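Local atomic coordinates of apical membrane antigen 1 (Babesia divergens, PDB entry 4APM), a protein that binds calcium and probably takes part in host cell invasion at the moving junction as an apical membrane protein of this apicomplexan parasite. Residues F19-L33 with A306-N318. Residues are numbered along the deposited sequence; the frame is centred on the assembly and turned at random.
Sequences FDLAKSHGSGIYVDL and AKNSKGVGMNWAN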
loop_
_atom_site.group_PDB
_atom_site.type_symbol
_atom_site.label_atom_id
_atom_site.label_comp_id
_atom_site.label_asym_id
_atom_site.label_seq_id
_atom_site.Cartn_x
_atom_site.Cartn_y
_atom_site.Cartn_z
ATOM N N PHE A 19 -3.138 2.846 8.875
ATOM C CA PHE A 19 -2.608 1.526 8.566
ATOM C C PHE A 19 -3.721 0.482 8.669
ATOM O O PHE A 19 -3.590 -0.659 8.217
ATOM C CB PHE A 19 -1.409 1.214 9.472
ATOM C CG PHE A 19 -0.184 2.027 9.133
ATOM C CD1 PHE A 19 0.647 1.648 8.075
ATOM C CD2 PHE A 19 0.062 3.246 9.769
ATOM C CE1 PHE A 19 1.703 2.465 7.660
ATOM C CE2 PHE A 19 1.161 4.045 9.396
ATOM C CZ PHE A 19 1.979 3.654 8.336
ATOM N N ASP A 20 -4.843 0.898 9.232
ATOM C CA ASP A 20 -6.020 0.066 9.265
ATOM C C ASP A 20 -6.729 0.200 7.918
ATOM O O ASP A 20 -7.681 0.994 7.754
ATOM C CB ASP A 20 -6.921 0.478 10.427
ATOM C CG ASP A 20 -8.067 -0.499 10.663
ATOM O OD1 ASP A 20 -8.339 -1.368 9.794
ATOM O OD2 ASP A 20 -8.705 -0.370 11.723
ATOM N N LEU A 21 -6.223 -0.566 6.947
ATOM C CA LEU A 21 -6.672 -0.492 5.562
ATOM C C LEU A 21 -8.153 -0.889 5.328
ATOM O O LEU A 21 -8.774 -0.406 4.366
ATOM C CB LEU A 21 -5.703 -1.286 4.655
ATOM C CG LEU A 21 -4.385 -0.507 4.403
ATOM C CD1 LEU A 21 -3.307 -1.422 3.854
ATOM C CD2 LEU A 21 -4.622 0.636 3.419
ATOM N N ALA A 22 -8.732 -1.711 6.221
ATOM C CA ALA A 22 -10.191 -1.951 6.200
ATOM C C ALA A 22 -10.976 -0.633 6.340
ATOM O O ALA A 22 -12.023 -0.458 5.718
ATOM C CB ALA A 22 -10.617 -2.949 7.294
ATOM N N LYS A 23 -10.479 0.279 7.178
ATOM C CA LYS A 23 -11.107 1.609 7.325
ATOM C C LYS A 23 -10.650 2.635 6.294
ATOM O O LYS A 23 -11.476 3.333 5.750
ATOM C CB LYS A 23 -10.870 2.208 8.707
ATOM C CG LYS A 23 -11.327 1.371 9.882
ATOM C CD LYS A 23 -11.346 2.280 11.115
ATOM C CE LYS A 23 -11.162 1.509 12.406
ATOM N NZ LYS A 23 -12.287 0.581 12.700
ATOM N N SER A 24 -9.332 2.826 6.145
ATOM C CA SER A 24 -8.812 3.910 5.290
ATOM C C SER A 24 -8.972 3.642 3.790
ATOM O O SER A 24 -9.154 4.579 3.010
ATOM C CB SER A 24 -7.354 4.159 5.594
ATOM O OG SER A 24 -6.609 2.988 5.368
ATOM N N HIS A 25 -8.944 2.365 3.399
ATOM C CA HIS A 25 -9.178 1.965 2.014
ATOM C C HIS A 25 -10.531 1.266 1.832
ATOM O O HIS A 25 -11.330 1.663 0.997
ATOM C CB HIS A 25 -8.015 1.060 1.555
ATOM C CG HIS A 25 -8.035 0.739 0.098
ATOM N ND1 HIS A 25 -8.143 -0.535 -0.365
ATOM C CD2 HIS A 25 -7.985 1.564 -1.017
ATOM C CE1 HIS A 25 -8.136 -0.521 -1.704
ATOM N NE2 HIS A 25 -8.032 0.771 -2.106
ATOM N N GLY A 26 -10.768 0.193 2.579
ATOM C CA GLY A 26 -12.108 -0.403 2.707
ATOM C C GLY A 26 -12.504 -1.344 1.575
ATOM O O GLY A 26 -13.617 -1.848 1.539
ATOM N N SER A 27 -11.582 -1.622 0.660
ATOM C CA SER A 27 -11.879 -2.538 -0.431
ATOM C C SER A 27 -10.615 -3.353 -0.775
ATOM O O SER A 27 -9.623 -3.333 -0.019
ATOM C CB SER A 27 -12.402 -1.756 -1.635
ATOM O OG SER A 27 -12.730 -2.635 -2.691
ATOM N N GLY A 28 -10.664 -4.098 -1.869
ATOM C CA GLY A 28 -9.545 -4.944 -2.245
ATOM C C GLY A 28 -8.419 -4.085 -2.805
ATOM O O GLY A 28 -8.657 -2.960 -3.202
ATOM N N ILE A 29 -7.195 -4.613 -2.802
ATOM C CA ILE A 29 -5.994 -3.827 -3.126
ATOM C C ILE A 29 -5.338 -4.488 -4.328
ATOM O O ILE A 29 -5.224 -3.901 -5.397
ATOM C CB ILE A 29 -5.012 -3.765 -1.905
ATOM C CG1 ILE A 29 -5.704 -3.017 -0.748
ATOM C CG2 ILE A 29 -3.710 -3.061 -2.294
ATOM C CD1 ILE A 29 -4.975 -3.049 0.572
ATOM N N TYR A 30 -4.984 -5.744 -4.156
ATOM C CA TYR A 30 -4.578 -6.587 -5.269
ATOM C C TYR A 30 -5.611 -6.531 -6.404
ATOM O O TYR A 30 -5.304 -6.072 -7.529
ATOM C CB TYR A 30 -4.395 -8.028 -4.779
ATOM C CG TYR A 30 -3.829 -8.935 -5.823
ATOM C CD1 TYR A 30 -2.567 -8.692 -6.358
ATOM C CD2 TYR A 30 -4.563 -10.032 -6.305
ATOM C CE1 TYR A 30 -2.040 -9.507 -7.329
ATOM C CE2 TYR A 30 -4.034 -10.870 -7.260
ATOM C CZ TYR A 30 -2.758 -10.604 -7.751
ATOM O OH TYR A 30 -2.206 -11.394 -8.727
ATOM N N VAL A 31 -6.841 -6.965 -6.092
ATOM C CA VAL A 31 -7.986 -6.793 -7.001
ATOM C C VAL A 31 -9.097 -6.053 -6.274
ATOM O O VAL A 31 -9.577 -6.492 -5.200
ATOM C CB VAL A 31 -8.551 -8.153 -7.495
ATOM C CG1 VAL A 31 -9.865 -7.951 -8.268
ATOM C CG2 VAL A 31 -7.504 -8.906 -8.318
ATOM N N ASP A 32 -9.461 -4.893 -6.820
ATOM C CA ASP A 32 -10.480 -4.056 -6.207
ATOM C C ASP A 32 -11.752 -4.075 -7.079
ATOM O O ASP A 32 -11.772 -3.559 -8.221
ATOM C CB ASP A 32 -9.966 -2.625 -5.957
ATOM C CG ASP A 32 -11.059 -1.688 -5.441
ATOM O OD1 ASP A 32 -12.191 -2.170 -5.193
ATOM O OD2 ASP A 32 -10.792 -0.462 -5.253
ATOM N N LEU A 33 -12.745 -4.800 -6.571
ATOM C CA LEU A 33 -14.046 -4.919 -7.197
ATOM C C LEU A 33 -15.106 -4.792 -6.106
ATOM O O LEU A 33 -16.069 -5.529 -6.096
ATOM C CB LEU A 33 -14.188 -6.296 -7.882
ATOM C CG LEU A 33 -13.297 -6.521 -9.104
ATOM C CD1 LEU A 33 -13.386 -7.958 -9.661
ATOM C CD2 LEU A 33 -13.622 -5.474 -10.168
ATOM N N ALA A 306 -20.446 -11.995 -2.070
ATOM C CA ALA A 306 -19.629 -12.650 -1.041
ATOM C C ALA A 306 -18.144 -12.697 -1.410
ATOM O O ALA A 306 -17.332 -13.238 -0.663
ATOM C CB ALA A 306 -20.144 -14.056 -0.793
ATOM N N LYS A 307 -17.798 -12.152 -2.575
ATOM C CA LYS A 307 -16.427 -12.204 -3.063
ATOM C C LYS A 307 -15.596 -11.019 -2.571
ATOM O O LYS A 307 -14.464 -10.838 -3.006
ATOM C CB LYS A 307 -16.412 -12.255 -4.593
ATOM C CG LYS A 307 -17.387 -13.255 -5.193
ATOM C CD LYS A 307 -17.341 -13.213 -6.714
ATOM C CE LYS A 307 -16.970 -14.572 -7.285
ATOM N NZ LYS A 307 -15.550 -14.937 -6.991
ATOM N N ASN A 308 -16.157 -10.232 -1.654
ATOM C CA ASN A 308 -15.542 -8.966 -1.219
ATOM C C ASN A 308 -14.667 -9.051 0.041
ATOM O O ASN A 308 -15.092 -9.578 1.075
ATOM C CB ASN A 308 -16.592 -7.851 -1.089
ATOM C CG ASN A 308 -17.001 -7.282 -2.441
ATOM O OD1 ASN A 308 -16.231 -7.310 -3.407
ATOM N ND2 ASN A 308 -18.209 -6.774 -2.519
ATOM N N SER A 309 -13.458 -8.492 -0.053
ATOM C CA SER A 309 -12.453 -8.595 1.009
ATOM C C SER A 309 -12.727 -7.607 2.163
ATOM O O SER A 309 -12.220 -7.781 3.250
ATOM C CB SER A 309 -11.062 -8.309 0.413
ATOM O OG SER A 309 -11.046 -7.004 -0.174
ATOM N N LYS A 310 -13.504 -6.555 1.902
ATOM C CA LYS A 310 -13.609 -5.420 2.821
ATOM C C LYS A 310 -12.250 -4.804 3.225
ATOM O O LYS A 310 -12.151 -4.206 4.301
ATOM C CB LYS A 310 -14.337 -5.830 4.100
ATOM C CG LYS A 310 -15.584 -6.641 3.873
ATOM C CD LYS A 310 -16.591 -5.831 3.096
ATOM C CE LYS A 310 -17.299 -4.843 4.003
ATOM N NZ LYS A 310 -18.606 -4.458 3.399
ATOM N N GLY A 311 -11.209 -4.990 2.409
ATOM C CA GLY A 311 -9.872 -4.517 2.762
ATOM C C GLY A 311 -9.010 -5.456 3.593
ATOM O O GLY A 311 -7.966 -5.046 4.101
ATOM N N VAL A 312 -9.462 -6.699 3.759
ATOM C CA VAL A 312 -8.823 -7.677 4.632
ATOM C C VAL A 312 -7.914 -8.558 3.810
ATOM O O VAL A 312 -8.306 -9.026 2.755
ATOM C CB VAL A 312 -9.871 -8.574 5.344
ATOM C CG1 VAL A 312 -9.190 -9.703 6.103
ATOM C CG2 VAL A 312 -10.727 -7.742 6.293
ATOM N N GLY A 313 -6.680 -8.728 4.271
ATOM C CA GLY A 313 -5.656 -9.452 3.529
ATOM C C GLY A 313 -4.269 -9.262 4.116
ATOM O O GLY A 313 -4.090 -8.610 5.158
ATOM N N MET A 314 -3.264 -9.868 3.505
ATOM C CA MET A 314 -1.911 -9.615 3.985
ATOM C C MET A 314 -1.388 -8.324 3.393
ATOM O O MET A 314 -0.690 -8.351 2.379
ATOM C CB MET A 314 -1.000 -10.761 3.613
ATOM C CG MET A 314 -1.608 -12.101 3.952
ATOM S SD MET A 314 -0.399 -13.419 3.755
ATOM C CE MET A 314 -1.477 -14.840 3.928
ATOM N N ASN A 315 -1.670 -7.211 4.071
ATOM C CA ASN A 315 -1.540 -5.859 3.507
ATOM C C ASN A 315 -0.276 -5.066 3.888
ATOM O O ASN A 315 -0.145 -3.904 3.509
ATOM C CB ASN A 315 -2.768 -5.012 3.888
ATOM C CG ASN A 315 -4.074 -5.600 3.364
ATOM O OD1 ASN A 315 -4.096 -6.266 2.317
ATOM N ND2 ASN A 315 -5.189 -5.297 4.055
ATOM N N TRP A 316 0.588 -5.662 4.704
ATOM C CA TRP A 316 1.710 -4.947 5.334
ATOM C C TRP A 316 2.864 -5.896 5.376
ATOM O O TRP A 316 2.669 -7.132 5.430
ATOM C CB TRP A 316 1.373 -4.519 6.771
ATOM C CG TRP A 316 -0.024 -3.967 7.006
ATOM C CD1 TRP A 316 -0.406 -2.624 7.054
ATOM C CD2 TRP A 316 -1.252 -4.725 7.311
ATOM N NE1 TRP A 316 -1.766 -2.509 7.335
ATOM C CE2 TRP A 316 -2.322 -3.733 7.488
ATOM C CE3 TRP A 316 -1.571 -6.074 7.394
ATOM C CZ2 TRP A 316 -3.619 -4.098 7.796
ATOM C CZ3 TRP A 316 -2.901 -6.433 7.715
ATOM C CH2 TRP A 316 -3.892 -5.462 7.914
ATOM N N ALA A 317 4.073 -5.345 5.276
ATOM C CA ALA A 317 5.298 -6.151 5.346
ATOM C C ALA A 317 6.420 -5.369 6.015
ATOM O O ALA A 317 6.455 -4.129 5.950
ATOM C CB ALA A 317 5.733 -6.604 3.953
ATOM N N ASN A 318 7.311 -6.103 6.677
ATOM C CA ASN A 318 8.541 -5.548 7.231
ATOM C C ASN A 318 9.691 -6.005 6.405
ATOM O O ASN A 318 9.917 -7.199 6.257
ATOM C CB ASN A 318 8.760 -6.071 8.632
ATOM C CG ASN A 318 7.564 -5.858 9.508
ATOM O OD1 ASN A 318 6.715 -6.739 9.613
ATOM N ND2 ASN A 318 7.439 -4.662 10.069
HETATM O O HOH W 1 -13.952 -2.514 5.397
#
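A type I' beta turn, S309 to V312, packs against A22 of the short helix 21-24 and G26 to G28 in the loop that follows. G311 is buried here: its CA sits 3.0 Å from S27 O in a CA-H...O contact, and its positive phi and the closeness of A22 CA and K310 O exclude a side chain. A water donates to both A22 O and K310 O, bridging helix and turn. S309 OG, which accepts from G311 N in an ST turn, rests 3.3 Å from G28 CA and is hydrogen-bonded to D263 OD1; D263 OD2 accepts from G28 N and L33 N. The chain then enters strand 316-320 of a four-stranded antiparallel sheet within the AMA1 ectodomain. Here NE1 of the W316 indole donates a hydrogen bond to F19 O (2.7 Å, N-H...O 149°), the oxygen lying near the ring plane and using an in-plane lone pair. N315 places CB over the centre of one face of this indole, while L21 CD1 reaches that CB at 3.6 Å. With CG beside its backbone N (chi1 -60°), N315 turns ND2 back to donate to G311 O, and OD1 accepts from A261 N; I29 CD1 packs 3.8 Å from OD1.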